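Local coordinates for Rho-class glutathione S-transferase (Laternula elliptica, PDB 3QAV), which probably catalyses the transfer of glutathione to electrophilic substrates, as other members of the glutathione S-transferase superfamily do, at residues Ser33-Pro36 with Pro37-Lys40; Pro227-Trp230 with Ala231-Ser235; Met122-Thr125 with Ser126-Ser129. All coordinates share one frame; numbering follows the deposited sequence.

Interaction 1: residues Ser33-Pro36 with Pro37-Lys40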
ATOM      1  N   SER A  33      17.678   1.084 -10.755  1.00 28.30           N
ATOM      2  CA  SER A  33      17.219   0.150 -11.773  1.00 30.21           C
ATOM      3  C   SER A  33      16.515  -1.082 -11.214  1.00 31.66           C
ATOM      4  O   SER A  33      16.975  -1.682 -10.239  1.00 30.42           O
ATOM      5  CB  SER A  33      18.405  -0.287 -12.644  1.00 28.52           C
ATOM      6  OG  SER A  33      17.985  -1.116 -13.714  1.00 30.03           O
ATOM      7  N   GLY A  34      15.392  -1.439 -11.841  1.00 33.55           N
ATOM      8  CA  GLY A  34      14.627  -2.614 -11.445  1.00 34.36           C
ATOM      9  C   GLY A  34      13.537  -2.423 -10.401  1.00 34.92           C
ATOM     10  O   GLY A  34      12.686  -3.298 -10.223  1.00 35.51           O
ATOM     11  N   SER A  35      13.564  -1.278  -9.722  1.00 34.43           N
ATOM     12  CA  SER A  35      12.615  -0.928  -8.665  1.00 30.62           C
ATOM     13  C   SER A  35      11.238  -0.452  -9.142  1.00 30.20           C
ATOM     14  O   SER A  35      11.106   0.647  -9.681  1.00 27.98           O
ATOM     15  CB  SER A  35      13.259   0.151  -7.780  1.00 30.91           C
ATOM     16  OG  SER A  35      12.304   0.879  -7.023  1.00 32.15           O
ATOM     17  N   PRO A  36      10.184  -1.270  -8.935  1.00 31.34           N
ATOM     18  CA  PRO A  36       8.842  -0.862  -9.369  1.00 29.47           C
ATOM     19  C   PRO A  36       8.413   0.486  -8.772  1.00 29.16           C
ATOM     20  O   PRO A  36       7.777   1.299  -9.448  1.00 28.00           O
ATOM     21  CB  PRO A  36       7.964  -2.020  -8.913  1.00 31.12           C
ATOM     22  CG  PRO A  36       8.877  -3.196  -9.046  1.00 31.17           C
ATOM     23  CD  PRO A  36      10.166  -2.657  -8.435  1.00 32.24           C
ATOM     24  N   PRO A  37       8.744   0.739  -7.495  1.00 28.02           N
ATOM     25  CA  PRO A  37       8.332   2.038  -6.955  1.00 27.01           C
ATOM     26  C   PRO A  37       9.012   3.213  -7.675  1.00 26.38           C
ATOM     27  O   PRO A  37       8.443   4.307  -7.787  1.00 24.16           O
ATOM     28  CB  PRO A  37       8.686   1.939  -5.459  1.00 28.46           C
ATOM     29  CG  PRO A  37       9.633   0.771  -5.361  1.00 30.64           C
ATOM     30  CD  PRO A  37       9.161  -0.180  -6.422  1.00 30.12           C
ATOM     31  N   CYS A  38      10.224   2.987  -8.181  1.00 25.13           N
ATOM     32  CA  CYS A  38      10.921   4.039  -8.912  1.00 25.66           C
ATOM     33  C   CYS A  38      10.283   4.180 -10.290  1.00 25.99           C
ATOM     34  O   CYS A  38      10.030   5.291 -10.764  1.00 25.65           O
ATOM     35  CB  CYS A  38      12.406   3.699  -9.077  1.00 26.57           C
ATOM     36  SG  CYS A  38      13.359   3.749  -7.536  1.00 29.94           S
ATOM     37  N   TRP A  39      10.019   3.041 -10.919  1.00 25.32           N
ATOM     38  CA  TRP A  39       9.432   3.009 -12.255  1.00 25.61           C
ATOM     39  C   TRP A  39       8.123   3.775 -12.265  1.00 23.78           C
ATOM     40  O   TRP A  39       7.859   4.540 -13.181  1.00 24.37           O
ATOM     41  CB  TRP A  39       9.189   1.557 -12.692  1.00 25.25           C
ATOM     42  CG  TRP A  39       9.152   1.360 -14.179  1.00 25.44           C
ATOM     43  CD1 TRP A  39       8.932   2.317 -15.132  1.00 26.15           C
ATOM     44  CD2 TRP A  39       9.303   0.120 -14.883  1.00 24.51           C
ATOM     45  NE1 TRP A  39       8.937   1.745 -16.384  1.00 26.75           N
ATOM     46  CE2 TRP A  39       9.162   0.399 -16.259  1.00 25.65           C
ATOM     47  CE3 TRP A  39       9.545  -1.200 -14.483  1.00 24.08           C
ATOM     48  CZ2 TRP A  39       9.251  -0.598 -17.243  1.00 25.22           C
ATOM     49  CZ3 TRP A  39       9.636  -2.190 -15.457  1.00 26.80           C
ATOM     50  CH2 TRP A  39       9.488  -1.881 -16.824  1.00 26.84           C
ATOM     51  N   LYS A  40       7.307   3.568 -11.237  1.00 23.60           N
ATOM     52  CA  LYS A  40       6.023   4.256 -11.124  1.00 22.97           C
ATOM     53  C   LYS A  40       6.221   5.758 -11.279  1.00 23.38           C
ATOM     54  O   LYS A  40       5.522   6.423 -12.057  1.00 23.08           O
ATOM     55  CB  LYS A  40       5.393   3.981  -9.756  1.00 23.78           C
ATOM     56  CG  LYS A  40       4.759   2.607  -9.588  1.00 24.45           C
ATOM     57  CD  LYS A  40       4.494   2.298  -8.108  1.00 28.18           C
ATOM     58  CE  LYS A  40       3.535   3.295  -7.462  1.00 29.30           C
ATOM     59  NZ  LYS A  40       3.313   3.035  -5.993  1.00 30.06           N
TER
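Ser35 caps the helix that starts at Pro36, and its side chain can be followed outward against Cys38. Ser35 CB lies 3.6 Å from Cys38 SG and a little farther from Cys38 CB. One bond on, OG is anti to the backbone N (chi1 160°), beside its own carbonyl carbon, where it faces Cys38 N at the helix start. There Ser35 OG accepts from Cys38 N at 3.2 Å, the N-cap bond, while Pro37 CG and Cys38 SG each lie 3.1 Å from Ser35 OG.

The backbone carries on from this cap. Ser35 O takes Trp39 N at 2.9 Å in a nearly straight bond, and Cys38 N reaches the same oxygen only weakly; Pro36 O takes Lys40 N at 2.9 Å. Neither proline has an N-H to give, and their rings stand side by side, with Pro36 CB 3.3 Å from Pro37 CD.

Ser35 is known to bind glutathione, so the cap residue is also part of that site, unoccupied in this chain. The stretch leads from strand 28-31 of the thioredoxin-like domain into helix 36-47. Trp39 packs on helix 183-197, edge-to-face with Phe189, and bonds through NE1 to Thr225, while Lys40 NZ reaches Thr92 on helix 91-101.

Interaction 2: residues Pro227-Trp230 with Ala231-Ser235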
ATOM      1  N   PRO A 227      14.095  -0.611 -17.033  1.00 28.67           N
ATOM      2  CA  PRO A 227      15.209  -0.646 -16.074  1.00 28.93           C
ATOM      3  C   PRO A 227      16.534  -0.755 -16.830  1.00 29.71           C
ATOM      4  O   PRO A 227      16.787  -1.748 -17.512  1.00 31.83           O
ATOM      5  CB  PRO A 227      14.910  -1.898 -15.253  1.00 27.78           C
ATOM      6  CG  PRO A 227      13.407  -1.916 -15.228  1.00 28.69           C
ATOM      7  CD  PRO A 227      13.050  -1.586 -16.664  1.00 29.41           C
ATOM      8  N   PRO A 228      17.399   0.262 -16.714  1.00 29.84           N
ATOM      9  CA  PRO A 228      18.686   0.239 -17.413  1.00 29.83           C
ATOM     10  C   PRO A 228      19.563  -1.002 -17.323  1.00 28.91           C
ATOM     11  O   PRO A 228      20.208  -1.352 -18.309  1.00 30.35           O
ATOM     12  CB  PRO A 228      19.395   1.494 -16.889  1.00 30.11           C
ATOM     13  CG  PRO A 228      18.675   1.822 -15.618  1.00 30.59           C
ATOM     14  CD  PRO A 228      17.251   1.502 -15.938  1.00 28.82           C
ATOM     15  N   HIS A 229      19.585  -1.681 -16.177  1.00 29.75           N
ATOM     16  CA  HIS A 229      20.460  -2.849 -16.043  1.00 30.26           C
ATOM     17  C   HIS A 229      19.982  -4.153 -16.663  1.00 30.00           C
ATOM     18  O   HIS A 229      20.758  -5.099 -16.764  1.00 30.51           O
ATOM     19  CB  HIS A 229      20.836  -3.095 -14.567  1.00 32.07           C
ATOM     20  CG  HIS A 229      19.876  -3.972 -13.817  1.00 32.33           C
ATOM     21  ND1 HIS A 229      18.740  -3.487 -13.207  1.00 32.57           N
ATOM     22  CD2 HIS A 229      19.909  -5.298 -13.546  1.00 31.93           C
ATOM     23  CE1 HIS A 229      18.117  -4.474 -12.587  1.00 31.79           C
ATOM     24  NE2 HIS A 229      18.806  -5.584 -12.777  1.00 32.42           N
ATOM     25  N   TRP A 230      18.725  -4.205 -17.091  1.00 28.77           N
ATOM     26  CA  TRP A 230      18.177  -5.420 -17.692  1.00 29.06           C
ATOM     27  C   TRP A 230      18.764  -5.782 -19.059  1.00 29.28           C
ATOM     28  O   TRP A 230      18.927  -6.959 -19.384  1.00 28.85           O
ATOM     29  CB  TRP A 230      16.655  -5.302 -17.839  1.00 27.92           C
ATOM     30  CG  TRP A 230      15.882  -5.393 -16.546  1.00 27.68           C
ATOM     31  CD1 TRP A 230      16.391  -5.526 -15.285  1.00 28.98           C
ATOM     32  CD2 TRP A 230      14.460  -5.360 -16.403  1.00 27.45           C
ATOM     33  NE1 TRP A 230      15.372  -5.579 -14.364  1.00 26.78           N
ATOM     34  CE2 TRP A 230      14.175  -5.479 -15.024  1.00 29.01           C
ATOM     35  CE3 TRP A 230      13.395  -5.243 -17.307  1.00 27.06           C
ATOM     36  CZ2 TRP A 230      12.863  -5.485 -14.526  1.00 28.12           C
ATOM     37  CZ3 TRP A 230      12.092  -5.251 -16.811  1.00 28.99           C
ATOM     38  CH2 TRP A 230      11.841  -5.371 -15.433  1.00 28.52           C
ATOM     39  N   ALA A 231      19.075  -4.773 -19.860  1.00 29.59           N
ATOM     40  CA  ALA A 231      19.608  -5.006 -21.196  1.00 30.92           C
ATOM     41  C   ALA A 231      20.828  -5.921 -21.228  1.00 32.83           C
ATOM     42  O   ALA A 231      20.878  -6.859 -22.021  1.00 33.86           O
ATOM     43  CB  ALA A 231      19.944  -3.675 -21.854  1.00 31.30           C
ATOM     44  N   GLU A 232      21.797  -5.656 -20.356  1.00 33.45           N
ATOM     45  CA  GLU A 232      23.035  -6.434 -20.314  1.00 36.32           C
ATOM     46  C   GLU A 232      23.136  -7.459 -19.188  1.00 38.28           C
ATOM     47  O   GLU A 232      24.212  -7.990 -18.925  1.00 38.10           O
ATOM     48  CB  GLU A 232      24.236  -5.483 -20.221  1.00 36.74           C
ATOM     49  CG  GLU A 232      24.374  -4.539 -21.399  1.00 35.72           C
ATOM     50  CD  GLU A 232      24.662  -5.274 -22.690  1.00 38.42           C
ATOM     51  OE1 GLU A 232      24.625  -6.524 -22.688  1.00 40.47           O
ATOM     52  OE2 GLU A 232      24.919  -4.603 -23.709  1.00 38.40           O
ATOM     53  N   SER A 233      22.026  -7.738 -18.519  1.00 40.82           N
ATOM     54  CA  SER A 233      22.046  -8.703 -17.432  1.00 42.02           C
ATOM     55  C   SER A 233      21.067  -9.812 -17.749  1.00 42.99           C
ATOM     56  O   SER A 233      20.056  -9.583 -18.410  1.00 42.32           O
ATOM     57  CB  SER A 233      21.676  -8.027 -16.110  1.00 42.91           C
ATOM     58  OG  SER A 233      20.340  -7.553 -16.128  1.00 46.85           O
ATOM     59  N   ASP A 234      21.374 -11.017 -17.289  1.00 44.66           N
ATOM     60  CA  ASP A 234      20.511 -12.159 -17.550  1.00 47.47           C
ATOM     61  C   ASP A 234      19.298 -12.216 -16.642  1.00 47.38           C
ATOM     62  O   ASP A 234      19.380 -11.934 -15.444  1.00 45.91           O
ATOM     63  CB  ASP A 234      21.302 -13.462 -17.417  1.00 50.75           C
ATOM     64  CG  ASP A 234      22.056 -13.815 -18.678  1.00 53.51           C
ATOM     65  OD1 ASP A 234      21.399 -14.172 -19.679  1.00 56.17           O
ATOM     66  OD2 ASP A 234      23.301 -13.732 -18.671  1.00 55.68           O
ATOM     67  N   SER A 235      18.169 -12.583 -17.234  1.00 46.71           N
ATOM     68  CA  SER A 235      16.925 -12.716 -16.502  1.00 47.50           C
ATOM     69  C   SER A 235      17.119 -13.751 -15.398  1.00 47.83           C
ATOM     70  O   SER A 235      17.545 -14.874 -15.663  1.00 48.26           O
ATOM     71  CB  SER A 235      15.814 -13.179 -17.443  1.00 46.64           C
ATOM     72  OG  SER A 235      14.787 -13.831 -16.719  1.00 48.65           O
TER
HETATM   73  O   HOH W   1      17.559  -2.548 -20.097  1.00 30.82           O
HETATM   74  O   HOH W   2      22.107  -3.030 -19.232  1.00 29.75           O
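Ser233 folds back onto His229 and holds this surface turn with one short side-chain bond and one long backbone bond. Its OG donates to His229 O at 2.6 Å, approaching from above the carbonyl plane, 36° out of it. With chi1 at 65°, that hydroxyl sits between its own backbone N and carbonyl carbon, turned back toward the preceding residues. The same OG has a second partner in Arg197. The backbone bond, Ser233 N to Trp230 O at 3.3 Å, is weak. An alanine in place of Ser233 would probably leave His229 O and Arg197 without this shared hydroxyl, and the turn tied back to Trp230 by the weak backbone bond with no side-chain bond beside it.

Two waters add bridges between backbone atoms. One donates to Pro227 O and accepts, weakly, from Ala231 N; the other links Pro228 O to Glu232 N, at 2.7 Å and 2.9 Å.

Within 227-230 the rings pack on one another. Pro227 CG sits 3.5 Å above the Trp230 indole, over its centre, in a CH-pi arrangement, and Arg197 makes a cation-pi contact with the same indole. His229 brings CD2 to the edge of the indole, in its plane, while Trp230 CD1 lies over one face of the imidazole, toward the rim. Across to the second segment, His229 CD2 comes within 3.5 Å of Ser233 OG, and His229 ND1 is bonded to Ser33.

Trp230 to Ser233 form a type I beta turn, here part of the C-terminal segment that follows helix 220-224 and passes beside the loop carrying the glutathione-binding Ser35.

Interaction 3: residues Met122-Thr125 with Ser126-Ser129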
ATOM      1  N   MET A 122      -5.334   0.609  -8.703  1.00 23.59           N
ATOM      2  CA  MET A 122      -4.029   1.054  -8.214  1.00 24.77           C
ATOM      3  C   MET A 122      -3.579   0.323  -6.947  1.00 24.27           C
ATOM      4  O   MET A 122      -2.545  -0.349  -6.927  1.00 23.24           O
ATOM      5  CB  MET A 122      -4.058   2.552  -7.887  1.00 23.19           C
ATOM      6  CG  MET A 122      -4.038   3.484  -9.067  1.00 23.86           C
ATOM      7  SD  MET A 122      -4.482   5.154  -8.533  1.00 27.75           S
ATOM      8  CE  MET A 122      -3.220   5.476  -7.308  1.00 20.68           C
ATOM      9  N   PHE A 123      -4.366   0.477  -5.888  1.00 24.74           N
ATOM     10  CA  PHE A 123      -4.054  -0.115  -4.591  1.00 25.82           C
ATOM     11  C   PHE A 123      -4.185  -1.632  -4.520  1.00 26.41           C
ATOM     12  O   PHE A 123      -3.541  -2.271  -3.696  1.00 29.22           O
ATOM     13  CB  PHE A 123      -4.898   0.592  -3.520  1.00 24.47           C
ATOM     14  CG  PHE A 123      -4.666   2.093  -3.491  1.00 27.17           C
ATOM     15  CD1 PHE A 123      -5.681   2.983  -3.826  1.00 24.77           C
ATOM     16  CD2 PHE A 123      -3.401   2.603  -3.204  1.00 25.55           C
ATOM     17  CE1 PHE A 123      -5.440   4.360  -3.883  1.00 26.45           C
ATOM     18  CE2 PHE A 123      -3.149   3.972  -3.259  1.00 27.45           C
ATOM     19  CZ  PHE A 123      -4.170   4.856  -3.600  1.00 25.71           C
ATOM     20  N   GLU A 124      -4.998  -2.212  -5.393  1.00 27.37           N
ATOM     21  CA  GLU A 124      -5.145  -3.662  -5.406  1.00 29.50           C
ATOM     22  C   GLU A 124      -3.865  -4.317  -5.950  1.00 30.68           C
ATOM     23  O   GLU A 124      -3.588  -5.489  -5.667  1.00 31.26           O
ATOM     24  CB  GLU A 124      -6.347  -4.065  -6.264  1.00 26.68           C
ATOM     25  CG  GLU A 124      -6.660  -5.559  -6.249  1.00 26.74           C
ATOM     26  CD  GLU A 124      -7.877  -5.897  -7.089  1.00 27.99           C
ATOM     27  OE1 GLU A 124      -8.603  -4.962  -7.480  1.00 23.84           O
ATOM     28  OE2 GLU A 124      -8.117  -7.097  -7.346  1.00 31.04           O
ATOM     29  N   THR A 125      -3.077  -3.560  -6.717  1.00 30.21           N
ATOM     30  CA  THR A 125      -1.844  -4.105  -7.289  1.00 31.07           C
ATOM     31  C   THR A 125      -0.866  -4.616  -6.234  1.00 30.90           C
ATOM     32  O   THR A 125       0.043  -5.387  -6.554  1.00 27.34           O
ATOM     33  CB  THR A 125      -1.080  -3.069  -8.157  1.00 30.66           C
ATOM     34  OG1 THR A 125      -0.587  -2.009  -7.328  1.00 30.84           O
ATOM     35  CG2 THR A 125      -1.980  -2.503  -9.226  1.00 31.25           C
ATOM     36  N   SER A 126      -1.048  -4.191  -4.985  1.00 30.22           N
ATOM     37  CA  SER A 126      -0.155  -4.622  -3.915  1.00 31.17           C
ATOM     38  C   SER A 126      -0.255  -6.131  -3.691  1.00 31.26           C
ATOM     39  O   SER A 126       0.699  -6.753  -3.235  1.00 32.09           O
ATOM     40  CB  SER A 126      -0.472  -3.892  -2.608  1.00 32.55           C
ATOM     41  OG  SER A 126      -1.560  -4.497  -1.935  1.00 35.93           O
ATOM     42  N   ASN A 127      -1.412  -6.709  -4.004  1.00 30.03           N
ATOM     43  CA  ASN A 127      -1.628  -8.153  -3.862  1.00 31.27           C
ATOM     44  C   ASN A 127      -0.729  -8.955  -4.792  1.00 31.26           C
ATOM     45  O   ASN A 127      -0.489 -10.136  -4.564  1.00 32.70           O
ATOM     46  CB  ASN A 127      -3.074  -8.523  -4.184  1.00 30.79           C
ATOM     47  CG  ASN A 127      -4.034  -8.111  -3.104  1.00 33.58           C
ATOM     48  OD1 ASN A 127      -3.874  -8.488  -1.944  1.00 32.61           O
ATOM     49  ND2 ASN A 127      -5.051  -7.339  -3.478  1.00 33.86           N
ATOM     50  N   ILE A 128      -0.264  -8.321  -5.861  1.00 29.24           N
ATOM     51  CA  ILE A 128       0.597  -8.995  -6.811  1.00 30.58           C
ATOM     52  C   ILE A 128       1.937  -9.240  -6.150  1.00 32.59           C
ATOM     53  O   ILE A 128       2.506 -10.321  -6.276  1.00 33.13           O
ATOM     54  CB  ILE A 128       0.785  -8.157  -8.090  1.00 30.54           C
ATOM     55  CG1 ILE A 128      -0.573  -7.974  -8.781  1.00 28.03           C
ATOM     56  CG2 ILE A 128       1.799  -8.837  -9.024  1.00 30.01           C
ATOM     57  CD1 ILE A 128      -0.534  -7.055  -9.996  1.00 25.69           C
ATOM     58  N   SER A 129       2.436  -8.234  -5.440  1.00 35.09           N
ATOM     59  CA  SER A 129       3.705  -8.360  -4.737  1.00 39.53           C
ATOM     60  C   SER A 129       3.625  -9.523  -3.756  1.00 40.24           C
ATOM     61  O   SER A 129       4.472 -10.406  -3.749  1.00 42.15           O
ATOM     62  CB  SER A 129       4.018  -7.084  -3.948  1.00 40.83           C
ATOM     63  OG  SER A 129       4.187  -5.969  -4.800  1.00 43.94           O
TER
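Asn127 turns back onto Glu124 at the joint between two helices, and its backbone and side chain both reach one carbonyl. Its N-H donates to Glu124 O at 3.0 Å, from above the carbonyl plane, and ND2 adds a weak bond at 3.2 Å to the same oxygen. With CG beside the backbone N (chi1 -74°), the amide is brought back toward that carbonyl, Asn127 ND2 lying 3.7 Å from Glu124 CG. The carboxylate and amide planes stand 78° apart.

One residue on, Ile128 N bonds to Thr125 O at 3.0 Å, and Ile128 CB and CG1 pack on that oxygen. Both backbone bonds span three residues, as in a 3-10 turn. Ser126 closes on Phe123 O only through weak bonds from N and OG. Behind this shell, Thr125 OG1 donates to Met122 O at 2.6 Å, almost in line with the C=O; the same oxygen also takes Thr125 N.

The carboxylate of Glu124 is fixed by Arg121, by Tyr168 and by Arg75 of the second subunit, so this joint borders the dimer interface. In the helical C-terminal part of the GST fold, Thr125 and Ile128 pack against Trp165 of helix 148-172, and Ile128 also against Phe188 and Met191 of helix 183-197.

How the interactions relate
All three contacts are local, each within one continuous run of chain, but they occupy different depths. Interactions 1 and 3 are partly buried and both lean on helix 183-197, yet their nearest atoms stay about 7 Å apart; interaction 2 lies at the surface, on the opposite side of the chain's centre from interaction 3. Interactions 1 and 2 touch directly, through the Ser33-His229 pair, so the C-terminal segment meets the loop that carries glutathione-binding Ser35, before helix 36-47. Chemistry follows place: helix capping at the glutathione site in interaction 1, water bridges on the surface in interaction 2, and intersubunit charge pairing from interaction 3 itself.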